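Local coordinates for protein alkyl hydroperoxide reductase E (Mycobacterium tuberculosis, PDB 5C04) that probably reduces hydrogen peroxide and organic hydroperoxides to water and alcohols as a thiol-specific peroxidase, with mycoredoxin as the reductant, at residues 10-15 / 68-73; 105-110 / 118-123. The protein carries 1 engineered substitution. One frame throughout, in Å; residues are numbered along the deposited sequence.

Contact 1 of 2, residues 10-15 / 68-73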
ATOM      1  N   PRO A  10      19.142   2.402  13.358  1.00 34.36           N
ATOM      2  CA  PRO A  10      18.899   0.983  13.106  1.00 34.37           C
ATOM      3  C   PRO A  10      19.167   0.622  11.658  1.00 33.23           C
ATOM      4  O   PRO A  10      18.754   1.363  10.765  1.00 32.85           O
ATOM      5  CB  PRO A  10      17.419   0.819  13.459  1.00 33.83           C
ATOM      6  CG  PRO A  10      17.208   1.815  14.545  1.00 35.14           C
ATOM      7  CD  PRO A  10      18.068   2.992  14.177  1.00 34.32           C
ATOM      8  N   ASP A  11      19.822  -0.511  11.405  1.00 34.55           N
ATOM      9  CA  ASP A  11      20.033  -0.923  10.020  1.00 34.79           C
ATOM     10  C   ASP A  11      18.714  -1.400   9.427  1.00 33.38           C
ATOM     11  O   ASP A  11      17.789  -1.824  10.132  1.00 35.35           O
ATOM     12  CB  ASP A  11      21.050  -2.065   9.864  1.00 39.91           C
ATOM     13  CG  ASP A  11      21.726  -2.079   8.460  1.00 42.69           C
ATOM     14  OD1 ASP A  11      21.480  -1.172   7.614  1.00 37.80           O
ATOM     15  OD2 ASP A  11      22.552  -2.999   8.224  1.00 48.53           O
ATOM     16  N   PHE A  12      18.654  -1.304   8.115  1.00 32.51           N
ATOM     17  CA  PHE A  12      17.527  -1.839   7.387  1.00 30.90           C
ATOM     18  C   PHE A  12      17.933  -2.224   5.990  1.00 31.28           C
ATOM     19  O   PHE A  12      18.892  -1.687   5.448  1.00 31.93           O
ATOM     20  CB  PHE A  12      16.345  -0.843   7.347  1.00 29.83           C
ATOM     21  CG  PHE A  12      16.651   0.489   6.667  1.00 28.64           C
ATOM     22  CD1 PHE A  12      16.753   0.587   5.286  1.00 28.42           C
ATOM     23  CD2 PHE A  12      16.817   1.649   7.421  1.00 29.55           C
ATOM     24  CE1 PHE A  12      17.026   1.803   4.667  1.00 28.62           C
ATOM     25  CE2 PHE A  12      17.081   2.867   6.809  1.00 29.09           C
ATOM     26  CZ  PHE A  12      17.180   2.951   5.432  1.00 29.23           C
ATOM     27  N   THR A  13      17.156  -3.146   5.418  1.00 30.13           N
ATOM     28  CA  THR A  13      17.254  -3.481   4.010  1.00 31.05           C
ATOM     29  C   THR A  13      15.841  -3.479   3.440  1.00 28.92           C
ATOM     30  O   THR A  13      15.006  -4.299   3.860  1.00 31.80           O
ATOM     31  CB  THR A  13      17.878  -4.871   3.790  1.00 33.43           C
ATOM     32  OG1 THR A  13      19.123  -4.971   4.512  1.00 35.37           O
ATOM     33  CG2 THR A  13      18.123  -5.124   2.301  1.00 33.60           C
ATOM     34  N   LEU A  14      15.584  -2.587   2.480  1.00 27.51           N
ATOM     35  CA  LEU A  14      14.238  -2.437   1.896  1.00 25.76           C
ATOM     36  C   LEU A  14      14.308  -2.358   0.375  1.00 26.51           C
ATOM     37  O   LEU A  14      15.304  -1.949  -0.212  1.00 27.63           O
ATOM     38  CB  LEU A  14      13.554  -1.158   2.439  1.00 24.49           C
ATOM     39  CG  LEU A  14      13.290  -1.100   3.944  1.00 25.29           C
ATOM     40  CD1 LEU A  14      12.787   0.288   4.351  1.00 25.62           C
ATOM     41  CD2 LEU A  14      12.315  -2.162   4.450  1.00 26.13           C
ATOM     42  N   ARG A  15      13.213  -2.716  -0.269  1.00 24.75           N
ATOM     43  CA  ARG A  15      13.087  -2.568  -1.701  1.00 26.33           C
ATOM     44  C   ARG A  15      12.762  -1.150  -2.157  1.00 25.87           C
ATOM     45  O   ARG A  15      11.863  -0.496  -1.596  1.00 23.57           O
ATOM     46  CB  ARG A  15      11.958  -3.471  -2.188  1.00 27.39           C
ATOM     47  CG  ARG A  15      12.089  -4.929  -1.798  1.00 30.69           C
ATOM     48  CD  ARG A  15      12.655  -5.720  -2.954  1.00 32.64           C
ATOM     49  NE  ARG A  15      12.844  -7.101  -2.562  1.00 34.41           N
ATOM     50  CZ  ARG A  15      13.742  -7.906  -3.102  1.00 34.47           C
ATOM     51  NH1 ARG A  15      14.543  -7.460  -4.069  1.00 35.53           N
ATOM     52  NH2 ARG A  15      13.853  -9.144  -2.658  1.00 36.59           N
ATOM     53  N   LEU A  68      16.732   9.158   1.002  1.00 22.57           N
ATOM     54  CA  LEU A  68      15.840   7.995   0.860  1.00 22.52           C
ATOM     55  C   LEU A  68      14.490   8.329   1.441  1.00 21.78           C
ATOM     56  O   LEU A  68      14.388   8.693   2.607  1.00 22.14           O
ATOM     57  CB  LEU A  68      16.408   6.792   1.617  1.00 23.42           C
ATOM     58  CG  LEU A  68      17.870   6.432   1.315  1.00 25.17           C
ATOM     59  CD1 LEU A  68      18.424   5.413   2.294  1.00 26.08           C
ATOM     60  CD2 LEU A  68      17.988   5.917  -0.097  1.00 25.75           C
ATOM     61  N   ALA A  69      13.445   8.161   0.641  1.00 20.40           N
ATOM     62  CA  ALA A  69      12.086   8.351   1.127  1.00 20.48           C
ATOM     63  C   ALA A  69      11.599   6.973   1.580  1.00 20.96           C
ATOM     64  O   ALA A  69      11.943   5.986   0.926  1.00 24.78           O
ATOM     65  CB  ALA A  69      11.213   8.946   0.047  1.00 20.38           C
ATOM     66  N   ILE A  70      10.938   6.888   2.719  1.00 18.17           N
ATOM     67  CA  ILE A  70      10.431   5.590   3.225  1.00 19.08           C
ATOM     68  C   ILE A  70       8.965   5.693   3.605  1.00 18.62           C
ATOM     69  O   ILE A  70       8.571   6.582   4.357  1.00 18.29           O
ATOM     70  CB  ILE A  70      11.223   5.163   4.482  1.00 20.18           C
ATOM     71  CG1 ILE A  70      12.735   5.135   4.169  1.00 21.73           C
ATOM     72  CG2 ILE A  70      10.724   3.830   5.048  1.00 20.70           C
ATOM     73  CD1 ILE A  70      13.656   4.877   5.361  1.00 23.44           C
ATOM     74  N   SER A  71       8.160   4.747   3.115  1.00 18.03           N
ATOM     75  CA  SER A  71       6.733   4.741   3.388  0.50 18.01           C
ATOM     76  C   SER A  71       6.257   3.300   3.369  1.00 17.92           C
ATOM     77  O   SER A  71       6.971   2.437   2.863  1.00 18.41           O
ATOM     78  CB  SER A  71       6.021   5.562   2.326  0.50 17.86           C
ATOM     79  OG  SER A  71       4.703   5.875   2.737  0.50 17.90           O
ATOM     80  N   VAL A  72       5.035   3.067   3.869  1.00 17.04           N
ATOM     81  CA  VAL A  72       4.500   1.701   3.931  1.00 18.13           C
ATOM     82  C   VAL A  72       4.012   1.129   2.596  1.00 18.20           C
ATOM     83  O   VAL A  72       3.621  -0.047   2.567  1.00 19.25           O
ATOM     84  CB  VAL A  72       3.403   1.567   5.019  1.00 18.21           C
ATOM     85  CG1 VAL A  72       3.958   1.851   6.411  1.00 19.36           C
ATOM     86  CG2 VAL A  72       2.177   2.397   4.688  1.00 19.07           C
ATOM     87  N   GLY A  73       4.060   1.876   1.490  1.00 17.51           N
ATOM     88  CA  GLY A  73       3.620   1.346   0.216  1.00 17.57           C
ATOM     89  C   GLY A  73       4.585   0.348  -0.380  1.00 18.65           C
ATOM     90  O   GLY A  73       5.784   0.441  -0.133  1.00 19.50           O
TER
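Asp-11 OD1 is gripped by two backbone N-H groups, that of Arg-25 and, weakly, that of Phe-12 (2.9 Å from Phe-12 N, N-H...O angle 132°), the residue whose ring meets Leu-68 and Ile-70. The two segments themselves exchange no hydrogen bond; what joins them is purely apolar. Phe-12 CG is tucked between its own N and carbonyl carbon (chi1 61°), and from there the ring points its far end into the interior. Phe-12 CZ packs on Ile-70 CD1 at 4.0 Å, with the methyl approaching the ring obliquely, while Leu-68 CD1 comes in at the ring edge, near its plane, 4.2 Å from Phe-12 CZ. In the mixed sheet of this peroxiredoxin, a thioredoxin fold with an added N-terminal hairpin, strand 13-16 runs antiparallel to strand 91-93, which in turn lies parallel to strand 65-71, so the two segments bridge over an intervening strand and their backbones stay 9.0 Å apart between Leu-14 CA and Ile-70 CA. Leu-92 of that strand touches Phe-12, Leu-14 and Ile-70. Leu-14 meets Ile-70 at about a right angle, its CD1 lying 4.2 Å from Ile-70 CG2. Ile-70 thus uses both branches, the CD1 end for the phenyl ring and the CG2 methyl for the leucine. Val-101 of helix 100-104 packs against Phe-12 and Leu-14.

Contact 2 of 2, residues 105-110 / 118-123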
ATOM      1  N   TYR A 105      12.572   3.164  14.179  1.00 27.02           N
ATOM      2  CA  TYR A 105      12.990   4.551  14.324  1.00 26.69           C
ATOM      3  C   TYR A 105      12.079   5.349  15.256  1.00 26.40           C
ATOM      4  O   TYR A 105      12.373   6.518  15.536  1.00 27.73           O
ATOM      5  CB  TYR A 105      13.131   5.243  12.938  1.00 25.60           C
ATOM      6  CG  TYR A 105      14.430   4.909  12.235  1.00 25.94           C
ATOM      7  CD1 TYR A 105      14.635   3.681  11.599  1.00 26.42           C
ATOM      8  CD2 TYR A 105      15.498   5.824  12.243  1.00 26.18           C
ATOM      9  CE1 TYR A 105      15.847   3.363  10.984  1.00 26.84           C
ATOM     10  CE2 TYR A 105      16.695   5.534  11.606  1.00 27.22           C
ATOM     11  CZ  TYR A 105      16.881   4.290  11.008  1.00 28.33           C
ATOM     12  OH  TYR A 105      18.058   3.953  10.381  1.00 29.40           O
ATOM     13  N   GLY A 106      10.999   4.731  15.732  1.00 27.05           N
ATOM     14  CA  GLY A 106      10.068   5.358  16.658  1.00 27.05           C
ATOM     15  C   GLY A 106       9.127   6.355  16.028  1.00 26.59           C
ATOM     16  O   GLY A 106       8.592   7.226  16.699  1.00 29.06           O
ATOM     17  N   VAL A 107       8.876   6.215  14.726  1.00 25.38           N
ATOM     18  CA  VAL A 107       8.043   7.194  14.029  1.00 24.27           C
ATOM     19  C   VAL A 107       6.830   6.577  13.340  1.00 24.19           C
ATOM     20  O   VAL A 107       6.283   7.182  12.420  1.00 23.56           O
ATOM     21  CB  VAL A 107       8.871   8.017  13.013  1.00 23.91           C
ATOM     22  CG1 VAL A 107       9.949   8.811  13.732  1.00 25.12           C
ATOM     23  CG2 VAL A 107       9.483   7.123  11.952  1.00 23.28           C
ATOM     24  N   PHE A 108       6.409   5.408  13.797  1.00 23.69           N
ATOM     25  CA  PHE A 108       5.225   4.760  13.221  1.00 23.20           C
ATOM     26  C   PHE A 108       3.986   5.252  13.960  1.00 26.00           C
ATOM     27  O   PHE A 108       3.999   5.383  15.213  1.00 28.24           O
ATOM     28  CB  PHE A 108       5.371   3.248  13.302  1.00 23.87           C
ATOM     29  CG  PHE A 108       4.287   2.472  12.586  1.00 23.06           C
ATOM     30  CD1 PHE A 108       4.135   2.551  11.206  1.00 22.84           C
ATOM     31  CD2 PHE A 108       3.454   1.619  13.300  1.00 24.11           C
ATOM     32  CE1 PHE A 108       3.161   1.777  10.565  1.00 21.36           C
ATOM     33  CE2 PHE A 108       2.475   0.862  12.657  1.00 23.28           C
ATOM     34  CZ  PHE A 108       2.324   0.972  11.297  1.00 22.85           C
ATOM     35  N   ASN A 109       2.910   5.489  13.197  1.00 24.14           N
ATOM     36  CA  ASN A 109       1.608   5.831  13.723  1.00 25.69           C
ATOM     37  C   ASN A 109       0.785   4.551  13.833  1.00 26.58           C
ATOM     38  O   ASN A 109       0.170   4.090  12.858  1.00 24.81           O
ATOM     39  CB  ASN A 109       0.930   6.856  12.815  1.00 25.18           C
ATOM     40  CG  ASN A 109      -0.306   7.478  13.424  1.00 27.18           C
ATOM     41  OD1 ASN A 109      -1.204   6.780  13.889  1.00 28.69           O
ATOM     42  ND2 ASN A 109      -0.365   8.805  13.410  1.00 28.54           N
ATOM     43  N   GLU A 110       0.785   3.955  15.029  1.00 27.60           N
ATOM     44  CA  GLU A 110       0.109   2.677  15.273  1.00 30.39           C
ATOM     45  C   GLU A 110      -1.392   2.690  15.015  1.00 28.80           C
ATOM     46  O   GLU A 110      -1.948   1.675  14.616  1.00 29.35           O
ATOM     47  CB  GLU A 110       0.351   2.212  16.727  1.00 34.58           C
ATOM     48  CG  GLU A 110       1.774   1.764  17.005  1.00 40.03           C
ATOM     49  CD  GLU A 110       2.102   0.399  16.411  1.00 43.83           C
ATOM     50  OE1 GLU A 110       1.174  -0.315  15.954  1.00 46.13           O
ATOM     51  OE2 GLU A 110       3.309   0.041  16.414  1.00 49.13           O
ATOM     52  N   GLY A 118       8.599  11.562  10.012  1.00 20.63           N
ATOM     53  CA  GLY A 118       9.883  11.427  10.693  1.00 21.01           C
ATOM     54  C   GLY A 118      11.007  11.736   9.734  1.00 21.23           C
ATOM     55  O   GLY A 118      10.983  11.338   8.568  1.00 20.83           O
ATOM     56  N   THR A 119      12.027  12.454  10.202  1.00 22.74           N
ATOM     57  CA  THR A 119      13.176  12.731   9.364  1.00 22.32           C
ATOM     58  C   THR A 119      14.440  12.552  10.189  1.00 23.96           C
ATOM     59  O   THR A 119      14.492  12.997  11.333  1.00 25.60           O
ATOM     60  CB  THR A 119      13.207  14.184   8.847  1.00 22.41           C
ATOM     61  OG1 THR A 119      11.884  14.665   8.586  1.00 23.31           O
ATOM     62  CG2 THR A 119      14.120  14.308   7.619  1.00 22.59           C
ATOM     63  N   PHE A 120      15.435  11.930   9.597  1.00 23.50           N
ATOM     64  CA  PHE A 120      16.722  11.729  10.245  1.00 24.74           C
ATOM     65  C   PHE A 120      17.833  12.014   9.288  1.00 24.62           C
ATOM     66  O   PHE A 120      17.714  11.839   8.082  1.00 24.10           O
ATOM     67  CB  PHE A 120      16.837  10.278  10.715  1.00 25.60           C
ATOM     68  CG  PHE A 120      15.774   9.882  11.667  1.00 25.66           C
ATOM     69  CD1 PHE A 120      14.590   9.346  11.182  1.00 24.27           C
ATOM     70  CD2 PHE A 120      15.939  10.006  13.032  1.00 26.22           C
ATOM     71  CE1 PHE A 120      13.578   9.003  12.045  1.00 25.27           C
ATOM     72  CE2 PHE A 120      14.938   9.657  13.906  1.00 27.24           C
ATOM     73  CZ  PHE A 120      13.749   9.133  13.409  1.00 26.36           C
ATOM     74  N   VAL A 121      18.950  12.506   9.830  1.00 24.94           N
ATOM     75  CA  VAL A 121      20.192  12.511   9.093  1.00 26.18           C
ATOM     76  C   VAL A 121      21.153  11.586   9.826  1.00 28.64           C
ATOM     77  O   VAL A 121      21.322  11.702  11.056  1.00 29.68           O
ATOM     78  CB  VAL A 121      20.780  13.918   8.955  1.00 26.11           C
ATOM     79  CG1 VAL A 121      22.169  13.814   8.327  1.00 27.44           C
ATOM     80  CG2 VAL A 121      19.856  14.819   8.149  1.00 25.22           C
ATOM     81  N   VAL A 122      21.722  10.651   9.067  1.00 28.53           N
ATOM     82  CA  VAL A 122      22.646   9.644   9.574  1.00 31.08           C
ATOM     83  C   VAL A 122      24.013  10.011   9.053  1.00 32.02           C
ATOM     84  O   VAL A 122      24.206  10.201   7.845  1.00 31.79           O
ATOM     85  CB  VAL A 122      22.276   8.214   9.083  1.00 31.32           C
ATOM     86  CG1 VAL A 122      23.200   7.175   9.693  1.00 32.35           C
ATOM     87  CG2 VAL A 122      20.834   7.882   9.422  1.00 30.71           C
ATOM     88  N   ASP A 123      24.992  10.128   9.949  1.00 33.88           N
ATOM     89  CA  ASP A 123      26.304  10.533   9.478  1.00 35.36           C
ATOM     90  C   ASP A 123      27.062   9.341   8.898  1.00 36.53           C
ATOM     91  O   ASP A 123      26.543   8.220   8.853  1.00 35.23           O
ATOM     92  CB  ASP A 123      27.095  11.300  10.561  1.00 36.63           C
ATOM     93  CG  ASP A 123      27.601  10.423  11.688  1.00 38.74           C
ATOM     94  OD1 ASP A 123      27.593   9.175  11.600  1.00 39.05           O
ATOM     95  OD2 ASP A 123      28.068  11.022  12.686  1.00 40.41           O
TER
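Gly-118, in the later part of strand 114-122, opens the segment, and Val-107 CG1 packs directly on its alpha carbon, 4.0 Å from Gly-118 CA. With no side chain on the glycine, the valine methyl can settle close to the strand. Val-107 CG1 stands anti to its carbonyl carbon (chi1 -62°), and this branch makes the closest approaches, to both Gly-118 and Phe-120. Thr-119 points away from the 105-110 segment, and its OG1 is hydrogen-bonded to Glu-132 and Arg-140. Phe-120 turns back toward the loop and has the largest share of the contact. One face of its ring receives the edge of Tyr-105: Tyr-105 CD2 sits over the ring centre, 3.7 Å from Phe-120 CE1. This is an edge-to-face stack with centroids 5.1 Å apart and planes at 58°, tilted well short of perpendicular. At the rim of the same ring, near its plane, Val-107 CG1 lies 3.8 Å from Phe-120 CZ. The backbone joins in too, Tyr-105 O coming 3.6 Å from Phe-120 CZ. Between the two gripping residues Gly-106 ends helix 100-104 in a Schellman motif, its positive phi turning the chain into the short, weakly bonded strand 108-109, which pairs with 114-122 as a beta hairpin. No hydrogen bond crosses between the residues of the two segments, so the fit of ring face, ring edge and valine methyl, through dispersion and shape, sets how this helix exit sits on the strand.

Contacts 1 and 2, with centres about 11 Å apart, reach the same sheet and meet through Tyr-105. Its OH lies 2.7 Å from Pro-10 O, a probable hydrogen bond, and 3.9 Å from Phe-12 CE2. Strand 32-37 is shared ground as well: Leu-35 touches Phe-12 and Tyr-105, while Phe-37 touches Ile-70 and meets the ring of Tyr-105. A second junction sits nearer the dimer partner, where Val-72 CG1 is 4.2 Å from Phe-108 CE1; these residues pack on Phe-95 and Trp-96 of the second subunit, respectively. The side chain of Cys-46, the active-site cysteine by similarity, is about 11 Å from that of Ile-70, and likewise about 11 Å from Gly-118.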